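Local structure of N-acetylgalactosaminyltransferase 7 (Homo sapiens, 6IWR) at residues Q518-Y522 and D523-T527; E200-K203 and L204-G207; Q310-R313 and L314-T317; E337-E341 and L342-D346. The protein belongs to a glycosyltransferase family and joins a GT-A fold domain to a ricin-type beta-trefoil lectin domain. One frame throughout, in Å; residues are numbered along the deposited sequence.

In the fold
The four contacts are all local, each made where the chain turns on itself, and they follow in series with no nesting or crossing. From the N terminus, contact 2 ends helix 197-201 ahead of strand 209-213. Contact 3 leads from helix 309-313 towards strand 322-323, and contact 4 turns the chain out of helix 336-342 on its way to helix 355-365. These three belong to the GT-A part, where contacts 3 and 4 approach to about 17 Å between nearest atoms. Contact 1, a hairpin, closes last, in the beta-trefoil; its centre lies about 55 Å from that of contact 2, on the opposite side of the chain's centre.

Contact 1. Residues Q518-Y522 and D523-T527; sequences QLMQY and DQCLT
Leu519 and Leu526 meet on adjacent strands joined by a tight turn, and their backbones carry one of three cross-strand hydrogen bonds. Leu526 N reaches Leu519 O at 2.7 Å. Nearer the turn, Gln521 and Gln524 form a hydrogen-bonded antiparallel pair: Gln524 N gives to Gln521 O at 2.9 Å, and Gln521 N gives to Gln524 O at 3.1 Å. Between these bonds, Cys525 CA lies 3.1 Å from Leu519 O in a CA-H...O contact.

This is a two-residue beta hairpin closed by a type II' turn, with Tyr522 (phi 57°) and Asp523 at its corners; it is one of the hairpins of the ricin-type beta-trefoil, a fold assembled from beta hairpins. Strands 511-514 and 534-539 flank the hairpin, continuing the antiparallel pairing on either side.

Among the side chains, Leu519 CD1 packs 3.9 Å from Leu526 CG, the two side chains crossing obliquely. On another face, shared by Met520 and Cys525, Met520 SD comes to 4.0 Å from Cys525 SG, which is itself tied to Cys540 by a disulfide. Met520 CG and Cys525 SG each lie anti to their own carbonyl carbon (chi1 -67° and -68°) as the two sulfurs approach.

The amide ends of the buried glutamines find partners outside the hairpin. Gln521 NE2 bonds to Asn508 O and Leu510 O, while Gln524 OE1 accepts from Asn493 N and Gln518 NE2 gives to Glu544 O.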
loop_
_atom_site.group_PDB
_atom_site.type_symbol
_atom_site.label_atom_id
_atom_site.label_comp_id
_atom_site.label_asym_id
_atom_site.label_seq_id
_atom_site.Cartn_x
_atom_site.Cartn_y
_atom_site.Cartn_z
ATOM N N GLN A 518 -21.069 -6.537 -16.338
ATOM C CA GLN A 518 -19.962 -6.425 -15.400
ATOM C C GLN A 518 -20.042 -5.084 -14.679
ATOM O O GLN A 518 -20.231 -4.042 -15.314
ATOM C CB GLN A 518 -18.615 -6.591 -16.110
ATOM C CG GLN A 518 -18.502 -7.857 -16.981
ATOM C CD GLN A 518 -17.117 -8.032 -17.631
ATOM O OE1 GLN A 518 -16.669 -7.200 -18.430
ATOM N NE2 GLN A 518 -16.438 -9.130 -17.284
ATOM N N LEU A 519 -19.943 -5.125 -13.349
ATOM C CA LEU A 519 -19.877 -3.929 -12.517
ATOM C C LEU A 519 -18.409 -3.667 -12.190
ATOM O O LEU A 519 -17.800 -4.408 -11.407
ATOM C CB LEU A 519 -20.688 -4.111 -11.239
ATOM C CG LEU A 519 -21.674 -3.018 -10.825
ATOM C CD1 LEU A 519 -22.020 -3.207 -9.375
ATOM C CD2 LEU A 519 -21.132 -1.616 -11.078
ATOM N N MET A 520 -17.862 -2.597 -12.737
ATOM C CA MET A 520 -16.435 -2.365 -12.692
ATOM C C MET A 520 -15.973 -1.051 -12.093
ATOM O O MET A 520 -16.595 -0.030 -12.261
ATOM C CB MET A 520 -15.888 -2.491 -14.102
ATOM C CG MET A 520 -15.975 -3.899 -14.643
ATOM S SD MET A 520 -15.735 -3.994 -16.405
ATOM C CE MET A 520 -13.977 -3.846 -16.490
ATOM N N GLN A 521 -14.864 -1.108 -11.376
ATOM C CA GLN A 521 -14.080 0.057 -11.007
ATOM C C GLN A 521 -12.693 -0.207 -11.533
ATOM O O GLN A 521 -12.124 -1.241 -11.250
ATOM C CB GLN A 521 -14.035 0.228 -9.493
ATOM C CG GLN A 521 -13.176 1.381 -9.004
ATOM C CD GLN A 521 -13.363 1.675 -7.537
ATOM O OE1 GLN A 521 -12.666 1.142 -6.699
ATOM N NE2 GLN A 521 -14.303 2.532 -7.227
ATOM N N TYR A 522 -12.139 0.712 -12.303
ATOM C CA TYR A 522 -10.817 0.487 -12.869
ATOM C C TYR A 522 -10.801 -0.803 -13.694
ATOM O O TYR A 522 -11.560 -0.948 -14.631
ATOM C CB TYR A 522 -9.722 0.497 -11.798
ATOM C CG TYR A 522 -9.753 1.671 -10.873
ATOM C CD1 TYR A 522 -9.701 2.957 -11.356
ATOM C CD2 TYR A 522 -9.817 1.488 -9.512
ATOM C CE1 TYR A 522 -9.728 4.031 -10.502
ATOM C CE2 TYR A 522 -9.847 2.555 -8.659
ATOM C CZ TYR A 522 -9.805 3.822 -9.159
ATOM O OH TYR A 522 -9.826 4.879 -8.295
ATOM N N ASP A 523 -9.889 -1.706 -13.386
ATOM C CA ASP A 523 -9.804 -2.978 -14.056
ATOM C C ASP A 523 -10.517 -4.081 -13.282
ATOM O O ASP A 523 -10.564 -5.212 -13.723
ATOM C CB ASP A 523 -8.333 -3.341 -14.295
ATOM C CG ASP A 523 -7.570 -3.568 -13.008
ATOM O OD1 ASP A 523 -7.632 -2.714 -12.113
ATOM O OD2 ASP A 523 -6.910 -4.607 -12.884
ATOM N N GLN A 524 -11.054 -3.747 -12.121
ATOM C CA GLN A 524 -11.727 -4.714 -11.271
ATOM C C GLN A 524 -13.216 -4.832 -11.530
ATOM O O GLN A 524 -13.819 -3.962 -12.123
ATOM C CB GLN A 524 -11.485 -4.400 -9.800
ATOM C CG GLN A 524 -10.042 -4.094 -9.444
ATOM C CD GLN A 524 -9.324 -5.265 -8.833
ATOM O OE1 GLN A 524 -9.505 -5.584 -7.670
ATOM N NE2 GLN A 524 -8.504 -5.908 -9.617
ATOM N N CYS A 525 -13.791 -5.938 -11.077
ATOM C CA CYS A 525 -15.233 -6.161 -11.085
ATOM C C CYS A 525 -15.755 -6.506 -9.696
ATOM O O CYS A 525 -15.037 -7.041 -8.850
ATOM C CB CYS A 525 -15.617 -7.282 -12.046
ATOM S SG CYS A 525 -15.359 -6.828 -13.655
ATOM N N LEU A 526 -17.017 -6.157 -9.452
ATOM C CA LEU A 526 -17.704 -6.579 -8.245
ATOM C C LEU A 526 -18.348 -7.930 -8.513
ATOM O O LEU A 526 -18.844 -8.186 -9.617
ATOM C CB LEU A 526 -18.780 -5.589 -7.782
ATOM C CG LEU A 526 -18.614 -4.067 -7.761
ATOM C CD1 LEU A 526 -18.897 -3.493 -6.395
ATOM C CD2 LEU A 526 -17.237 -3.646 -8.201
ATOM N N THR A 527 -18.316 -8.797 -7.504
ATOM C CA THR A 527 -18.969 -10.095 -7.560
ATOM C C THR A 527 -19.413 -10.455 -6.153
ATOM O O THR A 527 -19.275 -9.661 -5.219
ATOM C CB THR A 527 -18.058 -11.173 -8.155
ATOM O OG1 THR A 527 -18.654 -12.452 -7.931
ATOM C CG2 THR A 527 -16.692 -11.139 -7.496
#

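Contact 2. Residues E200-K203 and L204-G207; sequences EYIK and LWNG
Tyr201 and Leu204 begin a run of backbone bonds of the i+3 to i type that tightens the chain at the end of its helix. Leu204 N gives to Tyr201 O at 2.7 Å, Trp205 N makes a weak bond to Ile202 O, and Asn206 N reaches Lys203 O at 3.1 Å. Asn206 and Gly207 then both take positive phi, which turns the chain away from the helical path.

The turn brings Tyr201, Leu204 and Trp205 together. The Tyr201 and Trp205 rings stand steeply to one another, their planes at 76° and the tyrosine centroid 5.6 Å from that of the indole's six-membered ring, with Tyr201 CE2 3.6 Å from Trp205 CH2. Leu204 runs alongside Tyr201, pointing the same way, with its CG anti to the backbone N (chi1 -162°); its CD1 lies 3.9 Å from Tyr201 OH and also sits over the rim of one indole face. On the outer side, Lys203 NZ makes a salt bridge to Glu200 OE2 at 2.7 Å, coming from above the carboxylate plane.

Tyr201 OH is hydrogen-bonded to His168 NE2, and Trp205 meets the His168 ring edge-to-face, so both aromatics rest on helix 160-173, where each also touches the side chain of Met164. This 3-10-like tightening ends the helix of the beta-alpha-beta crossover from strand 179-186 to the parallel neighbouring strand 209-213 of the GT-A fold.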
loop_
_atom_site.group_PDB
_atom_site.type_symbol
_atom_site.label_atom_id
_atom_site.label_comp_id
_atom_site.label_asym_id
_atom_site.label_seq_id
_atom_site.Cartn_x
_atom_site.Cartn_y
_atom_site.Cartn_z
ATOM N N GLU A 200 30.452 23.560 -12.160
ATOM C CA GLU A 200 31.900 23.464 -12.043
ATOM C C GLU A 200 32.395 22.051 -12.350
ATOM O O GLU A 200 33.355 21.875 -13.116
ATOM C CB GLU A 200 32.333 23.919 -10.653
ATOM C CG GLU A 200 33.656 24.665 -10.642
ATOM C CD GLU A 200 33.607 25.950 -11.439
ATOM O OE1 GLU A 200 32.551 26.635 -11.443
ATOM O OE2 GLU A 200 34.638 26.266 -12.066
ATOM N N TYR A 201 31.740 21.026 -11.789
ATOM C CA TYR A 201 32.140 19.642 -12.061
ATOM C C TYR A 201 32.195 19.367 -13.560
ATOM O O TYR A 201 33.177 18.834 -14.090
ATOM C CB TYR A 201 31.156 18.673 -11.395
ATOM C CG TYR A 201 31.482 17.210 -11.652
ATOM C CD1 TYR A 201 32.421 16.549 -10.854
ATOM C CD2 TYR A 201 30.890 16.500 -12.698
ATOM C CE1 TYR A 201 32.752 15.231 -11.066
ATOM C CE2 TYR A 201 31.208 15.175 -12.908
ATOM C CZ TYR A 201 32.150 14.544 -12.078
ATOM O OH TYR A 201 32.501 13.224 -12.267
ATOM N N ILE A 202 31.133 19.734 -14.254
ATOM C CA ILE A 202 30.865 19.426 -15.650
ATOM C C ILE A 202 32.004 19.878 -16.555
ATOM O O ILE A 202 32.153 19.375 -17.672
ATOM C CB ILE A 202 29.516 20.071 -16.003
ATOM C CG1 ILE A 202 28.433 19.055 -15.748
ATOM C CG2 ILE A 202 29.460 20.602 -17.394
ATOM C CD1 ILE A 202 28.831 17.727 -16.220
ATOM N N LYS A 203 32.822 20.827 -16.076
ATOM C CA LYS A 203 34.013 21.238 -16.812
ATOM C C LYS A 203 34.961 20.068 -17.044
ATOM O O LYS A 203 35.840 20.143 -17.909
ATOM C CB LYS A 203 34.712 22.388 -16.068
ATOM C CG LYS A 203 33.954 23.718 -16.194
ATOM C CD LYS A 203 34.632 24.888 -15.520
ATOM C CE LYS A 203 33.635 25.991 -15.209
ATOM N NZ LYS A 203 34.226 27.193 -14.550
ATOM N N LEU A 204 34.769 18.975 -16.303
ATOM C CA LEU A 204 35.574 17.766 -16.451
ATOM C C LEU A 204 35.719 17.319 -17.903
ATOM O O LEU A 204 36.728 16.712 -18.270
ATOM C CB LEU A 204 34.930 16.662 -15.612
ATOM C CG LEU A 204 35.665 15.393 -15.201
ATOM C CD1 LEU A 204 34.697 14.219 -15.354
ATOM C CD2 LEU A 204 36.963 15.163 -15.967
ATOM N N TRP A 205 34.714 17.587 -18.745
ATOM C CA TRP A 205 34.636 17.047 -20.103
ATOM C C TRP A 205 34.818 18.115 -21.182
ATOM O O TRP A 205 34.498 17.879 -22.353
ATOM C CB TRP A 205 33.306 16.324 -20.306
ATOM C CG TRP A 205 33.152 15.088 -19.507
ATOM C CD1 TRP A 205 33.785 13.894 -19.714
ATOM C CD2 TRP A 205 32.280 14.892 -18.391
ATOM N NE1 TRP A 205 33.384 12.980 -18.781
ATOM C CE2 TRP A 205 32.463 13.563 -17.952
ATOM C CE3 TRP A 205 31.382 15.717 -17.708
ATOM C CZ2 TRP A 205 31.788 13.035 -16.860
ATOM C CZ3 TRP A 205 30.699 15.195 -16.629
ATOM C CH2 TRP A 205 30.906 13.859 -16.213
ATOM N N ASN A 206 35.293 19.294 -20.814
ATOM C CA ASN A 206 35.780 20.264 -21.791
ATOM C C ASN A 206 34.684 20.779 -22.694
ATOM O O ASN A 206 34.949 21.151 -23.834
ATOM C CB ASN A 206 36.899 19.681 -22.643
ATOM C CG ASN A 206 38.127 19.390 -21.833
ATOM O OD1 ASN A 206 38.855 18.440 -22.102
ATOM N ND2 ASN A 206 38.350 20.196 -20.804
ATOM N N GLY A 207 33.451 20.841 -22.203
ATOM C CA GLY A 207 32.377 21.350 -23.031
ATOM C C GLY A 207 31.582 20.294 -23.756
ATOM O O GLY A 207 30.556 20.619 -24.350
#

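Contact 3. Residues Q310-R313 and L314-T317; sequences QEKR and LRKT
Arg315 folds back over the last turn of the helix that holds Glu311 and Lys312, and its side chain can be followed atom by atom. Its backbone N is held by Lys312 O at 3.1 Å. Its CB lies 3.8 Å from Glu311 O, and CG, set beside the backbone N (chi1 -76°), comes to 3.5 Å from Glu311 O. CD passes closer still, 3.3 Å from Glu311 O, so the aliphatic stem runs past a carbonyl near the helix end, one that accepts a weak bond from Leu314 N.

A bend at chi3 (73°) then turns the guanidinium. NE gives a hydrogen bond to Pro321 O, and NH2 gives two, to Lys318 O and Glu320 O. Arg315 NH1 lies 3.9 Å from Lys312 CG, which meets the flat group at its edge. Thr317 O sits over the rim of one face. Three bonds to carbonyls therefore fix the rotation of the planar head and tie it to the chain that follows.

Leu314 turns back to the helix as well: its CG lies 3.4 Å from Gln310 O, and its CD1 is 4.0 Å from Glu311 OE1. The buried Glu311 carboxylate pairs with Arg323 in a salt bridge and bonds to Tyr459 OH; Lys312 NZ pairs with Asp287.

Helix 309-313 is thus joined to strand 322-323, where Leu314 touches Arg323 and Arg315 touches Tyr322. That strand in turn runs antiparallel to strand 369-373 of the large mixed sheet.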
loop_
_atom_site.group_PDB
_atom_site.type_symbol
_atom_site.label_atom_id
_atom_site.label_comp_id
_atom_site.label_asym_id
_atom_site.label_seq_id
_atom_site.Cartn_x
_atom_site.Cartn_y
_atom_site.Cartn_z
ATOM N N GLN A 310 4.612 -13.845 -35.971
ATOM C CA GLN A 310 4.553 -13.066 -37.210
ATOM C C GLN A 310 5.798 -12.205 -37.384
ATOM O O GLN A 310 6.377 -12.138 -38.476
ATOM C CB GLN A 310 3.306 -12.169 -37.236
ATOM C CG GLN A 310 1.958 -12.871 -37.115
ATOM C CD GLN A 310 1.594 -13.209 -35.685
ATOM O OE1 GLN A 310 2.393 -13.036 -34.763
ATOM N NE2 GLN A 310 0.380 -13.704 -35.494
ATOM N N GLU A 311 6.214 -11.515 -36.325
ATOM C CA GLU A 311 7.378 -10.649 -36.460
ATOM C C GLU A 311 8.648 -11.460 -36.684
ATOM O O GLU A 311 9.555 -11.013 -37.397
ATOM C CB GLU A 311 7.511 -9.753 -35.227
ATOM C CG GLU A 311 6.360 -8.768 -35.066
ATOM C CD GLU A 311 6.291 -7.759 -36.192
ATOM O OE1 GLU A 311 7.364 -7.283 -36.632
ATOM O OE2 GLU A 311 5.163 -7.433 -36.627
ATOM N N LYS A 312 8.730 -12.658 -36.089
ATOM C CA LYS A 312 9.913 -13.486 -36.282
ATOM C C LYS A 312 10.002 -14.030 -37.708
ATOM O O LYS A 312 11.110 -14.211 -38.229
ATOM C CB LYS A 312 9.929 -14.613 -35.265
ATOM C CG LYS A 312 10.003 -14.116 -33.835
ATOM C CD LYS A 312 9.858 -15.239 -32.856
ATOM C CE LYS A 312 9.705 -14.687 -31.465
ATOM N NZ LYS A 312 9.479 -15.739 -30.453
ATOM N N ARG A 313 8.870 -14.281 -38.374
ATOM C CA ARG A 313 8.990 -14.717 -39.763
ATOM C C ARG A 313 9.556 -13.612 -40.649
ATOM O O ARG A 313 10.101 -13.897 -41.721
ATOM C CB ARG A 313 7.655 -15.193 -40.330
ATOM C CG ARG A 313 7.775 -15.505 -41.836
ATOM C CD ARG A 313 9.089 -16.296 -42.109
ATOM N NE ARG A 313 9.435 -16.441 -43.523
ATOM C CZ ARG A 313 10.666 -16.673 -43.986
ATOM N NH1 ARG A 313 11.703 -16.772 -43.152
ATOM N NH2 ARG A 313 10.869 -16.790 -45.296
ATOM N N LEU A 314 9.430 -12.352 -40.224
ATOM C CA LEU A 314 9.954 -11.209 -40.968
ATOM C C LEU A 314 11.446 -11.018 -40.754
ATOM O O LEU A 314 12.048 -10.185 -41.434
ATOM C CB LEU A 314 9.225 -9.920 -40.570
ATOM C CG LEU A 314 7.691 -9.817 -40.603
ATOM C CD1 LEU A 314 7.241 -8.376 -40.427
ATOM C CD2 LEU A 314 7.147 -10.384 -41.897
ATOM N N ARG A 315 12.052 -11.766 -39.838
ATOM C CA ARG A 315 13.376 -11.474 -39.317
ATOM C C ARG A 315 14.281 -12.673 -39.530
ATOM O O ARG A 315 13.940 -13.784 -39.130
ATOM C CB ARG A 315 13.297 -11.114 -37.828
ATOM C CG ARG A 315 12.767 -9.720 -37.591
ATOM C CD ARG A 315 12.246 -9.525 -36.196
ATOM N NE ARG A 315 13.317 -9.458 -35.225
ATOM C CZ ARG A 315 13.622 -10.427 -34.367
ATOM N NH1 ARG A 315 12.922 -11.555 -34.350
ATOM N NH2 ARG A 315 14.620 -10.257 -33.516
ATOM N N LYS A 316 15.444 -12.442 -40.135
ATOM C CA LYS A 316 16.349 -13.546 -40.435
ATOM C C LYS A 316 17.061 -14.054 -39.188
ATOM O O LYS A 316 17.475 -15.220 -39.143
ATOM C CB LYS A 316 17.370 -13.112 -41.486
ATOM C CG LYS A 316 16.788 -12.889 -42.874
ATOM C CD LYS A 316 17.642 -13.527 -43.961
ATOM C CE LYS A 316 16.787 -14.304 -44.979
ATOM N NZ LYS A 316 15.863 -13.453 -45.808
ATOM N N THR A 317 17.154 -13.213 -38.160
ATOM C CA THR A 317 18.016 -13.386 -37.009
ATOM C C THR A 317 17.197 -13.364 -35.728
ATOM O O THR A 317 16.107 -12.799 -35.694
ATOM C CB THR A 317 19.032 -12.252 -36.986
ATOM O OG1 THR A 317 19.884 -12.377 -38.127
ATOM C CG2 THR A 317 19.866 -12.311 -35.749
#

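Contact 4. Residues E337-E341 and L342-D346; sequences EFFFE and LGLYD
A helix C terminus ending on a glycine is the element here: Gly343, with positive phi, is the first residue to leave helical geometry after helix 336-342, and its N points back to Phe339 O, though the modelled bond is too short to be trusted. One step earlier, Leu342 N gives to Phe338 O at 2.8 Å in a regular helical bond.

Beyond the glycine, the chain places Leu344 against the faces of two rings of the helix. Its CD2 stands 3.5 Å from the centroid of the Phe340 ring, only 5° off the ring normal, with the two side chains lying side by side. Its CB sits 3.6 Å from the centroid of the Phe339 ring, again over the face but towards the rim. Both are CH-pi contacts, and Leu344 CA adds a CA-H...O contact to Phe339 O at 3.4 Å. Leu342 makes a third CH-pi contact, with CD2 4.0 Å from the centroid of the Phe338 ring.

Phe339 has CG anti to the backbone N (chi1 -161°), which carries its ring past the helix end to Tyr345. The two meet edge-to-face, centroids 5.5 Å apart and planes at 88°, with Phe339 CZ over the centre of the tyrosine face.

Helix 355-365 lines Phe339, Leu342 and Tyr345, and helix 219-230 touches Phe340, Leu344 and Tyr345; the Tyr345 side chain lies about 12 Å from the manganese ion. Across the contact itself, the side chains meet through C-H groups and ring faces, so cohesion probably rests on apolar burial, dispersion and weak CH-pi attraction, while the hydrogen bonds are left to the backbone.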
loop_
_atom_site.group_PDB
_atom_site.type_symbol
_atom_site.label_atom_id
_atom_site.label_comp_id
_atom_site.label_asym_id
_atom_site.label_seq_id
_atom_site.Cartn_x
_atom_site.Cartn_y
_atom_site.Cartn_z
ATOM N N GLU A 337 15.793 16.008 -37.208
ATOM C CA GLU A 337 14.900 16.693 -38.105
ATOM C C GLU A 337 13.544 16.020 -38.147
ATOM O O GLU A 337 12.525 16.678 -38.193
ATOM C CB GLU A 337 15.508 16.730 -39.494
ATOM C CG GLU A 337 15.777 18.120 -40.013
ATOM C CD GLU A 337 15.935 18.154 -41.513
ATOM O OE1 GLU A 337 16.696 17.323 -42.052
ATOM O OE2 GLU A 337 15.300 19.015 -42.152
ATOM N N PHE A 338 13.550 14.698 -38.155
ATOM C CA PHE A 338 12.327 13.926 -38.229
ATOM C C PHE A 338 11.420 14.130 -37.029
ATOM O O PHE A 338 10.237 14.323 -37.181
ATOM C CB PHE A 338 12.673 12.459 -38.358
ATOM C CG PHE A 338 11.495 11.581 -38.548
ATOM C CD1 PHE A 338 10.665 11.748 -39.625
ATOM C CD2 PHE A 338 11.224 10.587 -37.654
ATOM C CE1 PHE A 338 9.579 10.936 -39.799
ATOM C CE2 PHE A 338 10.145 9.766 -37.826
ATOM C CZ PHE A 338 9.320 9.945 -38.896
ATOM N N PHE A 339 11.992 14.118 -35.836
ATOM C CA PHE A 339 11.275 14.542 -34.649
ATOM C C PHE A 339 10.686 15.935 -34.845
ATOM O O PHE A 339 9.521 16.178 -34.517
ATOM C CB PHE A 339 12.206 14.508 -33.443
ATOM C CG PHE A 339 11.487 14.478 -32.149
ATOM C CD1 PHE A 339 10.177 14.056 -32.100
ATOM C CD2 PHE A 339 12.113 14.874 -30.982
ATOM C CE1 PHE A 339 9.507 14.015 -30.906
ATOM C CE2 PHE A 339 11.451 14.841 -29.780
ATOM C CZ PHE A 339 10.145 14.407 -29.738
ATOM N N PHE A 340 11.464 16.872 -35.400
ATOM C CA PHE A 340 10.860 18.178 -35.657
ATOM C C PHE A 340 9.779 18.083 -36.728
ATOM O O PHE A 340 8.700 18.670 -36.568
ATOM C CB PHE A 340 11.917 19.221 -36.007
ATOM C CG PHE A 340 12.590 19.775 -34.805
ATOM C CD1 PHE A 340 12.051 20.859 -34.122
ATOM C CD2 PHE A 340 13.722 19.162 -34.296
ATOM C CE1 PHE A 340 12.654 21.347 -32.967
ATOM C CE2 PHE A 340 14.324 19.639 -33.158
ATOM C CZ PHE A 340 13.793 20.743 -32.489
ATOM N N GLU A 341 9.968 17.259 -37.743
ATOM C CA GLU A 341 8.922 17.102 -38.744
ATOM C C GLU A 341 7.638 16.577 -38.092
ATOM O O GLU A 341 6.538 16.961 -38.472
ATOM C CB GLU A 341 9.388 16.195 -39.879
ATOM C CG GLU A 341 10.461 16.831 -40.746
ATOM C CD GLU A 341 10.944 15.916 -41.846
ATOM O OE1 GLU A 341 11.463 14.829 -41.531
ATOM O OE2 GLU A 341 10.810 16.285 -43.028
ATOM N N LEU A 342 7.782 15.657 -37.147
ATOM C CA LEU A 342 6.685 15.252 -36.277
ATOM C C LEU A 342 6.295 16.451 -35.423
ATOM O O LEU A 342 5.128 16.682 -35.140
ATOM C CB LEU A 342 7.075 14.044 -35.429
ATOM C CG LEU A 342 6.871 12.655 -36.046
ATOM C CD1 LEU A 342 6.645 12.698 -37.549
ATOM C CD2 LEU A 342 8.029 11.733 -35.707
ATOM N N GLY A 343 7.313 17.208 -35.029
ATOM C CA GLY A 343 7.162 18.515 -34.421
ATOM C C GLY A 343 6.364 18.835 -33.174
ATOM O O GLY A 343 5.548 19.746 -33.214
ATOM N N LEU A 344 6.592 18.158 -32.055
ATOM C CA LEU A 344 7.445 16.997 -31.914
ATOM C C LEU A 344 6.646 16.136 -30.969
ATOM O O LEU A 344 6.115 15.095 -31.330
ATOM C CB LEU A 344 8.752 17.381 -31.228
ATOM C CG LEU A 344 9.530 18.612 -31.685
ATOM C CD1 LEU A 344 9.370 19.751 -30.692
ATOM C CD2 LEU A 344 10.997 18.253 -31.833
ATOM N N TYR A 345 6.552 16.632 -29.740
ATOM C CA TYR A 345 5.624 16.143 -28.747
ATOM C C TYR A 345 4.540 17.195 -28.737
ATOM O O TYR A 345 4.827 18.381 -28.606
ATOM C CB TYR A 345 6.272 16.117 -27.366
ATOM C CG TYR A 345 6.914 14.811 -26.972
ATOM C CD1 TYR A 345 6.404 13.597 -27.402
ATOM C CD2 TYR A 345 8.030 14.796 -26.154
ATOM C CE1 TYR A 345 6.997 12.407 -27.034
ATOM C CE2 TYR A 345 8.627 13.611 -25.782
ATOM C CZ TYR A 345 8.108 12.425 -26.223
ATOM O OH TYR A 345 8.711 11.257 -25.842
ATOM N N ASP A 346 3.297 16.769 -28.888
ATOM C CA ASP A 346 2.189 17.709 -28.936
ATOM C C ASP A 346 2.389 18.664 -27.772
ATOM O O ASP A 346 2.640 18.232 -26.654
ATOM C CB ASP A 346 0.864 16.935 -28.824
ATOM C CG ASP A 346 -0.274 17.757 -28.235
ATOM O OD1 ASP A 346 -0.236 18.999 -28.319
ATOM O OD2 ASP A 346 -1.208 17.148 -27.684
#